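Long-range contacts in fatty Acyl-Adenylate Ligase (PDB 3PBK), which belongs to the AMP-binding enzymes of the ANL clan, large multidomain proteins whose main region is built on beta sheets flanked by helices: residues G35-Y39 with T82-V87; D40-Q44 with R257-W261; I212-D218 with W300-G304; D218-L224 with G270-P276; Y280-Q284 with Q314-F318. One frame throughout, in Å; residues are numbered along the deposited sequence.

Interaction 1. Residues G35-Y39 with T82-V87; sequences GMNFY and TSSEFV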
# COMPACT_ATOMS: atom_id res chain seq x y z
N GLY A 35 19.26 -13.63 0.47
CA GLY A 35 19.29 -12.47 -0.37
C GLY A 35 18.02 -12.37 -1.17
O GLY A 35 17.04 -13.06 -0.88
N MSE A 36 18.04 -11.52 -2.19
CA MSE A 36 16.89 -11.32 -3.04
C MSE A 36 17.04 -12.02 -4.38
O MSE A 36 18.15 -12.21 -4.88
CB MSE A 36 16.69 -9.84 -3.28
CG MSE A 36 16.15 -9.12 -2.08
SE MSE A 36 17.14 -7.49 -1.82
CE MSE A 36 15.91 -6.54 -0.62
N ASN A 37 15.91 -12.41 -4.94
CA ASN A 37 15.87 -13.05 -6.24
C ASN A 37 14.81 -12.44 -7.15
O ASN A 37 13.61 -12.52 -6.87
CB ASN A 37 15.67 -14.55 -6.04
CG ASN A 37 16.64 -15.13 -5.03
OD1 ASN A 37 17.66 -15.71 -5.39
ND2 ASN A 37 16.33 -14.96 -3.74
N PHE A 38 15.26 -11.81 -8.23
CA PHE A 38 14.37 -11.18 -9.19
C PHE A 38 13.99 -12.11 -10.33
O PHE A 38 14.86 -12.58 -11.06
CB PHE A 38 15.03 -9.93 -9.74
CG PHE A 38 15.49 -8.99 -8.68
CD1 PHE A 38 14.69 -7.95 -8.25
CD2 PHE A 38 16.74 -9.16 -8.09
CE1 PHE A 38 15.11 -7.08 -7.27
CE2 PHE A 38 17.18 -8.29 -7.10
CZ PHE A 38 16.36 -7.25 -6.69
N TYR A 39 12.69 -12.35 -10.48
CA TYR A 39 12.20 -13.29 -11.47
C TYR A 39 11.49 -12.59 -12.61
O TYR A 39 10.81 -11.59 -12.39
CB TYR A 39 11.27 -14.31 -10.82
CG TYR A 39 12.00 -15.41 -10.09
CD1 TYR A 39 12.44 -15.23 -8.79
CD2 TYR A 39 12.25 -16.63 -10.70
CE1 TYR A 39 13.11 -16.25 -8.11
CE2 TYR A 39 12.91 -17.65 -10.03
CZ TYR A 39 13.34 -17.45 -8.73
OH TYR A 39 14.00 -18.46 -8.06
N THR A 82 11.47 -2.47 -9.43
CA THR A 82 11.79 -3.72 -8.75
C THR A 82 13.08 -4.31 -9.32
O THR A 82 13.05 -5.21 -10.16
CB THR A 82 10.62 -4.71 -8.84
OG1 THR A 82 9.44 -4.10 -8.31
CG2 THR A 82 10.93 -5.96 -8.04
N SER A 83 14.22 -3.81 -8.85
CA SER A 83 15.50 -4.14 -9.45
C SER A 83 16.66 -4.12 -8.47
O SER A 83 16.74 -3.23 -7.62
CB SER A 83 15.81 -3.17 -10.59
OG SER A 83 16.00 -1.86 -10.11
N SER A 84 17.57 -5.07 -8.63
CA SER A 84 18.84 -5.08 -7.91
C SER A 84 19.48 -3.68 -7.89
O SER A 84 20.13 -3.31 -6.92
CB SER A 84 19.79 -6.10 -8.56
OG SER A 84 20.98 -6.29 -7.82
N GLU A 85 19.30 -2.92 -8.96
CA GLU A 85 19.83 -1.57 -9.07
C GLU A 85 19.24 -0.63 -8.05
O GLU A 85 19.95 0.16 -7.44
CB GLU A 85 19.52 -0.99 -10.44
CG GLU A 85 20.34 -1.58 -11.54
CD GLU A 85 20.43 -0.64 -12.72
OE1 GLU A 85 19.36 -0.12 -13.13
OE2 GLU A 85 21.58 -0.42 -13.21
N PHE A 86 17.92 -0.70 -7.91
CA PHE A 86 17.23 0.20 -7.01
C PHE A 86 17.54 -0.11 -5.55
O PHE A 86 17.70 0.81 -4.74
CB PHE A 86 15.73 0.12 -7.20
CG PHE A 86 14.98 0.72 -6.06
CD1 PHE A 86 14.83 2.10 -5.97
CD2 PHE A 86 14.47 -0.08 -5.05
CE1 PHE A 86 14.15 2.66 -4.91
CE2 PHE A 86 13.79 0.48 -3.99
CZ PHE A 86 13.62 1.84 -3.91
N VAL A 87 17.59 -1.40 -5.22
CA VAL A 87 17.91 -1.81 -3.86
C VAL A 87 19.26 -1.25 -3.44
O VAL A 87 19.37 -0.63 -2.39
CB VAL A 87 17.91 -3.35 -3.71
CG1 VAL A 87 18.14 -3.73 -2.25
CG2 VAL A 87 16.60 -3.92 -4.20
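With CG beside its backbone N (chi1 -53°), the phenyl ring of F38 stands out from strand 35-39 onto the start of helix 84-95, and a similar first torsion in M36, a selenomethionine, followed by a bend at chi2 (135°), sends its selenium toward V87. S84 N lies over one face of the F38 ring, offset toward the rim, with CZ 3.2 Å from that nitrogen. The CB of S84 packs 3.7 Å from F38 CE2, while V87 CG2 comes to the ring edge near its plane. M36 and V87 meet tip to tip, M36 SE lying 3.9 Å from V87 CG1. The turn into the helix is fixed from within: S83 is the N-cap, its OG accepting from F86 N at 3.1 Å. Y248 meets F38 from the adjacent strand 246-248, and L236 touches both M36 and V87. The arrangement is that of a capped helix N-terminus packed on a beta sheet, here joining helix 84-95 to the large mixed sheet of the AMP-binding region.

Interaction 2. Residues D40-Q44 with R257-W261; sequences DRRCQ and RPLQW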
# COMPACT_ATOMS: atom_id res chain seq x y z
N ASP A 40 11.64 -13.11 -13.83
CA ASP A 40 10.94 -12.57 -15.00
C ASP A 40 9.48 -13.05 -15.05
O ASP A 40 9.04 -13.75 -14.15
CB ASP A 40 11.71 -12.85 -16.31
CG ASP A 40 11.53 -14.30 -16.81
OD1 ASP A 40 10.63 -15.02 -16.33
OD2 ASP A 40 12.31 -14.71 -17.71
N ARG A 41 8.75 -12.68 -16.09
CA ARG A 41 7.32 -12.99 -16.14
C ARG A 41 7.01 -14.46 -16.43
O ARG A 41 5.84 -14.86 -16.50
CB ARG A 41 6.58 -12.07 -17.12
CG ARG A 41 6.85 -12.34 -18.58
CD ARG A 41 5.83 -11.63 -19.46
NE ARG A 41 6.31 -11.50 -20.84
CZ ARG A 41 7.19 -10.58 -21.24
NH1 ARG A 41 7.70 -9.71 -20.38
NH2 ARG A 41 7.56 -10.54 -22.52
N ARG A 42 8.05 -15.27 -16.58
CA ARG A 42 7.89 -16.71 -16.71
C ARG A 42 8.57 -17.44 -15.55
O ARG A 42 9.07 -18.55 -15.72
CB ARG A 42 8.46 -17.20 -18.04
CG ARG A 42 7.59 -16.85 -19.22
CD ARG A 42 7.91 -17.71 -20.43
NE ARG A 42 6.94 -17.51 -21.50
CZ ARG A 42 7.10 -16.64 -22.50
NH1 ARG A 42 8.19 -15.89 -22.57
NH2 ARG A 42 6.15 -16.52 -23.42
N CYS A 43 8.56 -16.80 -14.39
CA CYS A 43 9.23 -17.34 -13.20
C CYS A 43 10.57 -17.96 -13.51
O CYS A 43 10.82 -19.13 -13.20
CB CYS A 43 8.34 -18.35 -12.49
SG CYS A 43 6.78 -17.61 -12.06
N GLN A 44 11.42 -17.17 -14.15
CA GLN A 44 12.79 -17.56 -14.43
C GLN A 44 13.72 -16.58 -13.73
O GLN A 44 13.55 -15.37 -13.86
CB GLN A 44 13.04 -17.55 -15.94
CG GLN A 44 12.30 -18.64 -16.68
CD GLN A 44 12.67 -20.01 -16.15
OE1 GLN A 44 13.86 -20.32 -15.97
NE2 GLN A 44 11.66 -20.84 -15.88
N ARG A 257 -0.11 -11.48 -15.97
CA ARG A 257 -0.33 -12.88 -15.65
C ARG A 257 -0.39 -13.13 -14.13
O ARG A 257 0.56 -13.65 -13.54
CB ARG A 257 0.73 -13.77 -16.29
CG ARG A 257 0.98 -13.52 -17.77
CD ARG A 257 2.05 -14.49 -18.28
NE ARG A 257 2.83 -13.97 -19.41
CZ ARG A 257 3.68 -14.71 -20.13
NH1 ARG A 257 3.87 -15.99 -19.82
NH2 ARG A 257 4.35 -14.16 -21.14
N PRO A 258 -1.53 -12.77 -13.51
CA PRO A 258 -1.72 -12.96 -12.07
C PRO A 258 -1.15 -14.28 -11.58
O PRO A 258 -0.35 -14.29 -10.66
CB PRO A 258 -3.25 -12.97 -11.93
CG PRO A 258 -3.72 -12.09 -13.02
CD PRO A 258 -2.72 -12.21 -14.16
N LEU A 259 -1.54 -15.39 -12.19
CA LEU A 259 -1.18 -16.70 -11.67
C LEU A 259 0.32 -16.94 -11.54
O LEU A 259 0.77 -17.86 -10.85
CB LEU A 259 -1.84 -17.79 -12.51
CG LEU A 259 -3.26 -18.16 -12.07
CD1 LEU A 259 -3.21 -19.02 -10.81
CD2 LEU A 259 -4.16 -16.93 -11.88
N GLN A 260 1.12 -16.11 -12.20
CA GLN A 260 2.55 -16.26 -12.07
C GLN A 260 3.02 -16.02 -10.62
O GLN A 260 4.09 -16.45 -10.22
CB GLN A 260 3.28 -15.38 -13.09
CG GLN A 260 3.19 -15.94 -14.51
CD GLN A 260 3.77 -17.36 -14.60
OE1 GLN A 260 4.98 -17.54 -14.75
NE2 GLN A 260 2.90 -18.37 -14.53
N TRP A 261 2.17 -15.34 -9.85
CA TRP A 261 2.42 -15.09 -8.43
C TRP A 261 2.32 -16.39 -7.66
O TRP A 261 3.21 -16.74 -6.90
CB TRP A 261 1.41 -14.06 -7.91
CG TRP A 261 1.37 -13.87 -6.44
CD1 TRP A 261 2.42 -13.95 -5.59
CD2 TRP A 261 0.23 -13.52 -5.64
NE1 TRP A 261 2.00 -13.70 -4.31
CE2 TRP A 261 0.67 -13.43 -4.32
CE3 TRP A 261 -1.11 -13.29 -5.93
CZ2 TRP A 261 -0.20 -13.11 -3.27
CZ3 TRP A 261 -1.97 -12.98 -4.88
CH2 TRP A 261 -1.51 -12.89 -3.58
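R42, which meets R257 through its guanidinium, donates its backbone N to D40 OD1 (2.6 Å), and Q44 N reaches the same oxygen from the opposite face of the carboxylate plane (3.2 Å). The first of these bonds makes an Asx turn, which shapes the hairpin loop between strands 35-39 and 45-50 and presents R41, R42 and C43 to segment 257-261. R257 extends between the two loop arginines. R257 NH2 lies 3.4 Å from R41 CD, and R41 CG sits over one face of the R257 guanidinium. R42 is met differently: R257 NH2 comes over a face of the R42 guanidinium, R42 in turn lying at the edge of R257, with the planes 79° apart. Both loop arginines also touch a crystal neighbour, and their poses may owe something to the lattice. Next to the arginines C43 SG packs 3.5 Å from Q260 O, and Q260 CG lies 3.5 Å from R41 O. The carbonyl of C43 turns to K267 NZ in helix 260-267. R41 NE and R257 NH2, both donors, stand 3.3 Å apart without a bond. Three like charges therefore gather at the surface, where solvent probably screens them.

Interaction 3. Residues I212-D218 with W300-G304; sequences IKLRPGD and WRVAG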
# COMPACT_ATOMS: atom_id res chain seq x y z
N ILE A 212 3.15 -10.47 11.89
CA ILE A 212 3.20 -11.63 11.03
C ILE A 212 3.64 -12.83 11.85
O ILE A 212 3.09 -13.92 11.72
CB ILE A 212 4.19 -11.42 9.85
CG1 ILE A 212 3.67 -10.34 8.89
CG2 ILE A 212 4.43 -12.74 9.11
CD1 ILE A 212 2.85 -10.86 7.74
N LYS A 213 4.64 -12.61 12.70
CA LYS A 213 5.30 -13.69 13.41
C LYS A 213 6.03 -14.61 12.43
O LYS A 213 5.55 -15.69 12.08
CB LYS A 213 4.30 -14.45 14.28
CG LYS A 213 3.75 -13.58 15.39
CD LYS A 213 2.63 -14.25 16.14
CE LYS A 213 2.36 -13.51 17.43
NZ LYS A 213 1.12 -14.01 18.09
N LEU A 214 7.19 -14.16 11.97
CA LEU A 214 8.00 -14.94 11.06
C LEU A 214 8.76 -16.02 11.82
O LEU A 214 8.91 -15.95 13.04
CB LEU A 214 8.99 -14.04 10.32
CG LEU A 214 8.41 -13.04 9.32
CD1 LEU A 214 9.43 -11.95 9.01
CD2 LEU A 214 7.92 -13.75 8.06
N ARG A 215 9.26 -17.00 11.07
CA ARG A 215 9.98 -18.12 11.65
C ARG A 215 11.23 -18.39 10.84
O ARG A 215 11.33 -17.95 9.70
CB ARG A 215 9.10 -19.35 11.65
CG ARG A 215 7.78 -19.11 12.34
CD ARG A 215 6.79 -20.19 12.03
NE ARG A 215 5.63 -20.12 12.90
CZ ARG A 215 4.64 -21.01 12.87
NH1 ARG A 215 4.71 -22.02 12.01
NH2 ARG A 215 3.60 -20.89 13.69
N PRO A 216 12.19 -19.11 11.43
CA PRO A 216 13.35 -19.52 10.64
C PRO A 216 12.89 -20.47 9.53
O PRO A 216 12.06 -21.36 9.78
CB PRO A 216 14.22 -20.26 11.66
CG PRO A 216 13.78 -19.73 12.98
CD PRO A 216 12.31 -19.48 12.85
N GLY A 217 13.42 -20.26 8.33
CA GLY A 217 13.01 -21.07 7.19
C GLY A 217 11.90 -20.45 6.36
O GLY A 217 11.63 -20.93 5.24
N ASP A 218 11.25 -19.41 6.88
CA ASP A 218 10.27 -18.65 6.10
C ASP A 218 10.94 -18.01 4.89
O ASP A 218 12.14 -17.72 4.90
CB ASP A 218 9.58 -17.56 6.94
CG ASP A 218 8.27 -18.03 7.57
OD1 ASP A 218 7.84 -19.17 7.28
OD2 ASP A 218 7.68 -17.27 8.37
N TRP A 300 2.55 -22.39 1.49
CA TRP A 300 2.11 -21.03 1.74
C TRP A 300 1.57 -20.94 3.15
O TRP A 300 0.45 -21.36 3.42
CB TRP A 300 1.04 -20.60 0.73
CG TRP A 300 0.88 -19.11 0.62
CD1 TRP A 300 1.46 -18.16 1.41
CD2 TRP A 300 0.06 -18.40 -0.32
NE1 TRP A 300 1.07 -16.91 1.01
CE2 TRP A 300 0.20 -17.03 -0.05
CE3 TRP A 300 -0.78 -18.79 -1.36
CZ2 TRP A 300 -0.46 -16.04 -0.78
CZ3 TRP A 300 -1.43 -17.81 -2.10
CH2 TRP A 300 -1.26 -16.45 -1.81
N ARG A 301 2.37 -20.39 4.06
CA ARG A 301 2.06 -20.36 5.48
C ARG A 301 1.23 -19.15 5.90
O ARG A 301 0.33 -19.24 6.74
CB ARG A 301 3.36 -20.40 6.28
CG ARG A 301 3.18 -20.59 7.76
CD ARG A 301 4.53 -20.63 8.45
NE ARG A 301 5.06 -19.31 8.73
CZ ARG A 301 4.56 -18.49 9.65
NH1 ARG A 301 3.49 -18.87 10.35
NH2 ARG A 301 5.11 -17.31 9.87
N VAL A 302 1.55 -17.99 5.32
CA VAL A 302 0.84 -16.76 5.63
C VAL A 302 0.50 -15.99 4.36
O VAL A 302 1.39 -15.47 3.67
CB VAL A 302 1.65 -15.88 6.60
CG1 VAL A 302 0.89 -14.58 6.92
CG2 VAL A 302 1.96 -16.64 7.87
N ALA A 303 -0.80 -15.93 4.04
CA ALA A 303 -1.31 -15.10 2.95
C ALA A 303 -2.02 -13.86 3.51
O ALA A 303 -3.14 -13.95 4.01
CB ALA A 303 -2.25 -15.91 2.07
N GLY A 304 -1.35 -12.72 3.42
CA GLY A 304 -1.85 -11.50 4.02
C GLY A 304 -2.68 -10.65 3.09
O GLY A 304 -2.47 -10.64 1.87
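R301, set just before strand 302-305 of the large mixed sheet, reaches into the loop that ends in a type II beta turn from R215 to D218. Its chain bends at chi3 (84°), which turns the guanidinium into the plane of the D218 carboxylate, the two groups being within 6° of coplanar. NH2 of R301 forms the salt bridge to D218 OD2 at 3.0 Å, using the syn lone pair of that oxygen. The same R301 nitrogen donates to K213 O at 2.8 Å along a more bent path (132°). D218 OD2 also takes the backbone N of R215, met from above the carboxylate plane. The R215 guanidinium lies flat on that of R301, centres 4.1 Å apart; each has its own carboxylate, D218 for R301 and E350 for R215, which probably offsets the like charges of the stack. V302 CG2 lies against the opposite face of R301, toward its rim, so the guanidinium is held between two layers and pinned at its edge. Further along, I212 joins V302 in an apolar contact and touches the bound 5'-O-[(S)-(dodecanoyloxy)(hydroxy)phosphoryl]adenosine. The meeting atoms there are I212 CD1 and V302 CG1, 4.3 Å apart.

Interaction 4. Residues D218-L224 with G270-P276; sequences DRCVSWL and GTVSVAP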
# COMPACT_ATOMS: atom_id res chain seq x y z
N ASP A 218 11.25 -19.41 6.88
CA ASP A 218 10.27 -18.65 6.10
C ASP A 218 10.94 -18.01 4.89
O ASP A 218 12.14 -17.72 4.90
CB ASP A 218 9.58 -17.56 6.94
CG ASP A 218 8.27 -18.03 7.57
OD1 ASP A 218 7.84 -19.17 7.28
OD2 ASP A 218 7.68 -17.27 8.37
N ARG A 219 10.16 -17.79 3.84
CA ARG A 219 10.67 -17.15 2.65
C ARG A 219 9.57 -16.35 1.96
O ARG A 219 8.52 -16.90 1.64
CB ARG A 219 11.22 -18.19 1.69
CG ARG A 219 11.06 -17.81 0.24
CD ARG A 219 11.62 -18.89 -0.63
NE ARG A 219 13.07 -18.79 -0.72
CZ ARG A 219 13.70 -18.54 -1.85
NH1 ARG A 219 12.98 -18.38 -2.95
NH2 ARG A 219 15.02 -18.45 -1.89
N CYS A 220 9.84 -15.07 1.73
CA CYS A 220 8.85 -14.14 1.19
C CYS A 220 8.75 -14.08 -0.33
O CYS A 220 9.71 -14.32 -1.06
CB CYS A 220 9.13 -12.74 1.72
SG CYS A 220 9.48 -12.72 3.47
N VAL A 221 7.56 -13.73 -0.81
CA VAL A 221 7.29 -13.59 -2.23
C VAL A 221 6.46 -12.32 -2.42
O VAL A 221 5.42 -12.16 -1.79
CB VAL A 221 6.49 -14.80 -2.77
CG1 VAL A 221 6.15 -14.62 -4.24
CG2 VAL A 221 7.27 -16.09 -2.54
N SER A 222 6.93 -11.41 -3.27
CA SER A 222 6.19 -10.18 -3.51
C SER A 222 6.14 -9.81 -4.99
O SER A 222 7.11 -10.02 -5.72
CB SER A 222 6.78 -9.01 -2.72
OG SER A 222 6.35 -7.77 -3.24
N TRP A 223 5.01 -9.27 -5.42
CA TRP A 223 4.93 -8.69 -6.75
C TRP A 223 4.65 -7.19 -6.61
O TRP A 223 4.51 -6.48 -7.61
CB TRP A 223 3.87 -9.39 -7.60
CG TRP A 223 2.51 -9.45 -6.98
CD1 TRP A 223 1.95 -10.51 -6.34
CD2 TRP A 223 1.54 -8.40 -6.93
NE1 TRP A 223 0.70 -10.19 -5.88
CE2 TRP A 223 0.42 -8.90 -6.23
CE3 TRP A 223 1.51 -7.08 -7.39
CZ2 TRP A 223 -0.72 -8.12 -6.00
CZ3 TRP A 223 0.39 -6.32 -7.16
CH2 TRP A 223 -0.71 -6.84 -6.47
N LEU A 224 4.60 -6.70 -5.37
CA LEU A 224 4.29 -5.30 -5.08
C LEU A 224 5.40 -4.35 -5.51
O LEU A 224 6.58 -4.72 -5.52
CB LEU A 224 4.03 -5.12 -3.59
CG LEU A 224 3.02 -6.09 -2.99
CD1 LEU A 224 3.17 -6.13 -1.49
CD2 LEU A 224 1.62 -5.69 -3.39
N GLY A 270 7.65 -21.15 -1.45
CA GLY A 270 7.45 -19.87 -0.79
C GLY A 270 6.50 -19.97 0.39
O GLY A 270 5.66 -20.86 0.47
N THR A 271 6.62 -19.03 1.31
CA THR A 271 5.97 -19.20 2.60
C THR A 271 5.07 -18.03 2.99
O THR A 271 3.96 -18.22 3.47
CB THR A 271 7.04 -19.43 3.69
OG1 THR A 271 7.22 -20.84 3.87
CG2 THR A 271 6.61 -18.82 4.99
N VAL A 272 5.58 -16.82 2.79
CA VAL A 272 4.89 -15.61 3.21
C VAL A 272 4.71 -14.70 2.02
O VAL A 272 5.62 -14.52 1.21
CB VAL A 272 5.68 -14.88 4.33
CG1 VAL A 272 5.18 -13.46 4.52
CG2 VAL A 272 5.56 -15.63 5.63
N SER A 273 3.53 -14.13 1.89
CA SER A 273 3.30 -13.15 0.85
C SER A 273 2.09 -12.34 1.25
O SER A 273 1.24 -12.81 1.99
CB SER A 273 3.05 -13.82 -0.49
OG SER A 273 2.79 -12.84 -1.47
N VAL A 274 2.03 -11.10 0.77
CA VAL A 274 0.91 -10.24 1.11
C VAL A 274 0.57 -9.41 -0.11
O VAL A 274 1.46 -8.97 -0.83
CB VAL A 274 1.23 -9.32 2.31
CG1 VAL A 274 0.00 -8.49 2.69
CG2 VAL A 274 1.71 -10.12 3.51
N ALA A 275 -0.73 -9.22 -0.33
CA ALA A 275 -1.22 -8.45 -1.46
C ALA A 275 -2.48 -7.72 -1.04
O ALA A 275 -3.06 -8.04 -0.01
CB ALA A 275 -1.52 -9.39 -2.62
N PRO A 276 -2.92 -6.74 -1.84
CA PRO A 276 -4.21 -6.08 -1.63
C PRO A 276 -5.36 -7.00 -2.04
O PRO A 276 -5.15 -7.96 -2.77
CB PRO A 276 -4.16 -4.90 -2.61
CG PRO A 276 -2.77 -4.87 -3.16
CD PRO A 276 -2.23 -6.23 -3.04
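L224 turns its CB toward segment 270-276, and each atom beyond it finds a neighbour. L224 CG lies 3.9 Å from V274 O, and L224 CD1 comes closer to the same oxygen at 3.4 Å. L224 CD2 ends 3.9 Å from P276 CD, the two side chains sliding past each other in opposite directions. That CD2 methyl also rests over one face of the W223 indole, toward its rim. W223 CG sits between its backbone N and carbonyl carbon (chi1 54°), a rotamer that swings the ring back to segment 270-276, where CZ2 is 3.7 Å from A275 CB and CH2 touches P276 CD. W261 meets the indole edge-to-face and F254 stacks on it. At the other end the backbones are paired. R219 O accepts two donors, T271 N at 2.9 Å and V272 N at 3.2 Å. V272 O then takes V221 N at 2.9 Å. S273 OG donates to V221 O at 2.7 Å and is itself bonded to W261 NE1. C220 and V272 point to one face of the sheet, V221 and S273 to the other, where V221 packs on helix 260-267. Parallel pairing of this kind, between C220 and V272, is that of adjacent strands in an alpha/beta sheet, here at the centre of the large mixed sheet, with V274 close to the bound ligand.

Interaction 5. Residues Y280-Q284 with Q314-F318; sequences YELCQ and QLHQF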
# COMPACT_ATOMS: atom_id res chain seq x y z
N TYR A 280 -5.79 -10.86 -4.93
CA TYR A 280 -6.36 -12.18 -4.72
C TYR A 280 -7.50 -12.42 -5.68
O TYR A 280 -7.63 -13.50 -6.27
CB TYR A 280 -6.85 -12.35 -3.27
CG TYR A 280 -5.74 -12.57 -2.26
CD1 TYR A 280 -5.19 -13.83 -2.06
CD2 TYR A 280 -5.22 -11.51 -1.51
CE1 TYR A 280 -4.16 -14.04 -1.13
CE2 TYR A 280 -4.18 -11.71 -0.58
CZ TYR A 280 -3.67 -12.97 -0.40
OH TYR A 280 -2.65 -13.16 0.51
N GLU A 281 -8.34 -11.41 -5.86
CA GLU A 281 -9.48 -11.52 -6.74
C GLU A 281 -9.05 -11.71 -8.19
O GLU A 281 -9.56 -12.58 -8.88
CB GLU A 281 -10.37 -10.29 -6.59
CG GLU A 281 -11.71 -10.42 -7.26
CD GLU A 281 -11.68 -9.91 -8.68
OE1 GLU A 281 -10.66 -9.29 -9.07
OE2 GLU A 281 -12.69 -10.11 -9.41
N LEU A 282 -8.09 -10.90 -8.64
CA LEU A 282 -7.53 -11.03 -9.97
C LEU A 282 -7.24 -12.49 -10.27
O LEU A 282 -7.67 -13.02 -11.28
CB LEU A 282 -6.24 -10.22 -10.09
CG LEU A 282 -6.02 -9.24 -11.24
CD1 LEU A 282 -4.56 -9.27 -11.64
CD2 LEU A 282 -6.87 -9.54 -12.44
N CYS A 283 -6.52 -13.15 -9.36
CA CYS A 283 -6.15 -14.56 -9.53
C CYS A 283 -7.31 -15.51 -9.79
O CYS A 283 -7.34 -16.20 -10.81
CB CYS A 283 -5.39 -15.05 -8.31
SG CYS A 283 -3.65 -14.63 -8.33
N GLN A 284 -8.24 -15.57 -8.85
CA GLN A 284 -9.36 -16.50 -8.95
C GLN A 284 -10.24 -16.17 -10.16
O GLN A 284 -10.87 -17.04 -10.74
CB GLN A 284 -10.14 -16.52 -7.63
CG GLN A 284 -11.55 -17.06 -7.71
CD GLN A 284 -12.56 -15.94 -7.90
OE1 GLN A 284 -12.33 -14.80 -7.48
NE2 GLN A 284 -13.68 -16.27 -8.53
N GLN A 314 -14.91 -12.27 -1.19
CA GLN A 314 -13.93 -12.59 -2.22
C GLN A 314 -12.95 -13.62 -1.71
O GLN A 314 -12.74 -14.66 -2.33
CB GLN A 314 -13.17 -11.34 -2.65
CG GLN A 314 -13.81 -10.58 -3.77
CD GLN A 314 -13.31 -9.16 -3.85
OE1 GLN A 314 -14.08 -8.24 -4.12
NE2 GLN A 314 -12.02 -8.96 -3.60
N LEU A 315 -12.35 -13.33 -0.56
CA LEU A 315 -11.33 -14.21 -0.01
C LEU A 315 -11.87 -15.63 0.09
O LEU A 315 -11.15 -16.60 -0.17
CB LEU A 315 -10.80 -13.67 1.32
CG LEU A 315 -10.01 -12.39 1.07
CD1 LEU A 315 -9.52 -11.79 2.36
CD2 LEU A 315 -8.84 -12.63 0.13
N HIS A 316 -13.15 -15.76 0.42
CA HIS A 316 -13.78 -17.07 0.41
C HIS A 316 -13.76 -17.62 -1.01
O HIS A 316 -13.37 -18.76 -1.24
CB HIS A 316 -15.20 -17.02 1.00
CG HIS A 316 -15.96 -18.30 0.80
ND1 HIS A 316 -17.31 -18.33 0.52
CD2 HIS A 316 -15.55 -19.59 0.80
CE1 HIS A 316 -17.69 -19.58 0.36
NE2 HIS A 316 -16.65 -20.37 0.53
N GLN A 317 -14.17 -16.81 -1.97
CA GLN A 317 -14.11 -17.28 -3.35
C GLN A 317 -12.71 -17.79 -3.67
O GLN A 317 -12.56 -18.89 -4.19
CB GLN A 317 -14.52 -16.18 -4.34
CG GLN A 317 -16.03 -15.99 -4.52
CD GLN A 317 -16.37 -14.83 -5.47
OE1 GLN A 317 -16.66 -13.71 -5.03
NE2 GLN A 317 -16.32 -15.10 -6.78
N PHE A 318 -11.69 -17.00 -3.36
CA PHE A 318 -10.33 -17.39 -3.70
C PHE A 318 -9.96 -18.73 -3.05
O PHE A 318 -9.39 -19.60 -3.69
CB PHE A 318 -9.34 -16.29 -3.32
CG PHE A 318 -7.89 -16.69 -3.46
CD1 PHE A 318 -7.26 -17.44 -2.47
CD2 PHE A 318 -7.15 -16.27 -4.55
CE1 PHE A 318 -5.93 -17.79 -2.59
CE2 PHE A 318 -5.81 -16.62 -4.67
CZ PHE A 318 -5.20 -17.38 -3.69
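Two helices that flank the large mixed sheet, 277-285 and 312-322, pack here at a crossing angle of 41°, their local axes 9.2 Å apart at closest approach. The centre of the interface is a T-shaped aromatic pair: Y280 points its edge at the face of F318, with centroids 5.2 Å apart and planes at 89°. CD1 of Y280 stands over the middle of the F318 ring. F318 comes to this place with CG anti to its backbone N (chi1 172°), and at its rim CE2 packs 4.0 Å from C283 CB. From one turn earlier, L315 CD2 lies 3.9 Å from Y280 CG. Q284 CB packs on F318 CA. Toward the outer side polar side chains touch without bonding: E281 CB lies 3.7 Å from Q314 NE2, while the E281 carboxylate is drawn to R285. The phenol of Y280 reaches past the pair to bond G304 O of strand 302-305, and W261 and F332 meet its ring edge-to-face, which sets the two helices against the sheet and helix 260-267.

How the interactions relate
Interactions 1, 3 and 4 all reach the nine-stranded mixed sheet; interaction 2 joins the loop between two of its strands to the start of helix 260-267, and interaction 5 pairs two flanking helices. Along the chain, interactions 1 and 2 alternate, as do 2 and 3, and interaction 1 closes before 3, 4 and 5 open. Interaction 4 is nested within the loop closed by interaction 3; their centres are 9 Å apart, and they share D218. W261 of interaction 2 touches interactions 3, 4 and 5. Interactions 1 and 5 lie farthest apart, centres about 28 Å distant. The five contacts thus form one continuous network across the AMP-binding region, with the ligand close to interactions 3 and 4.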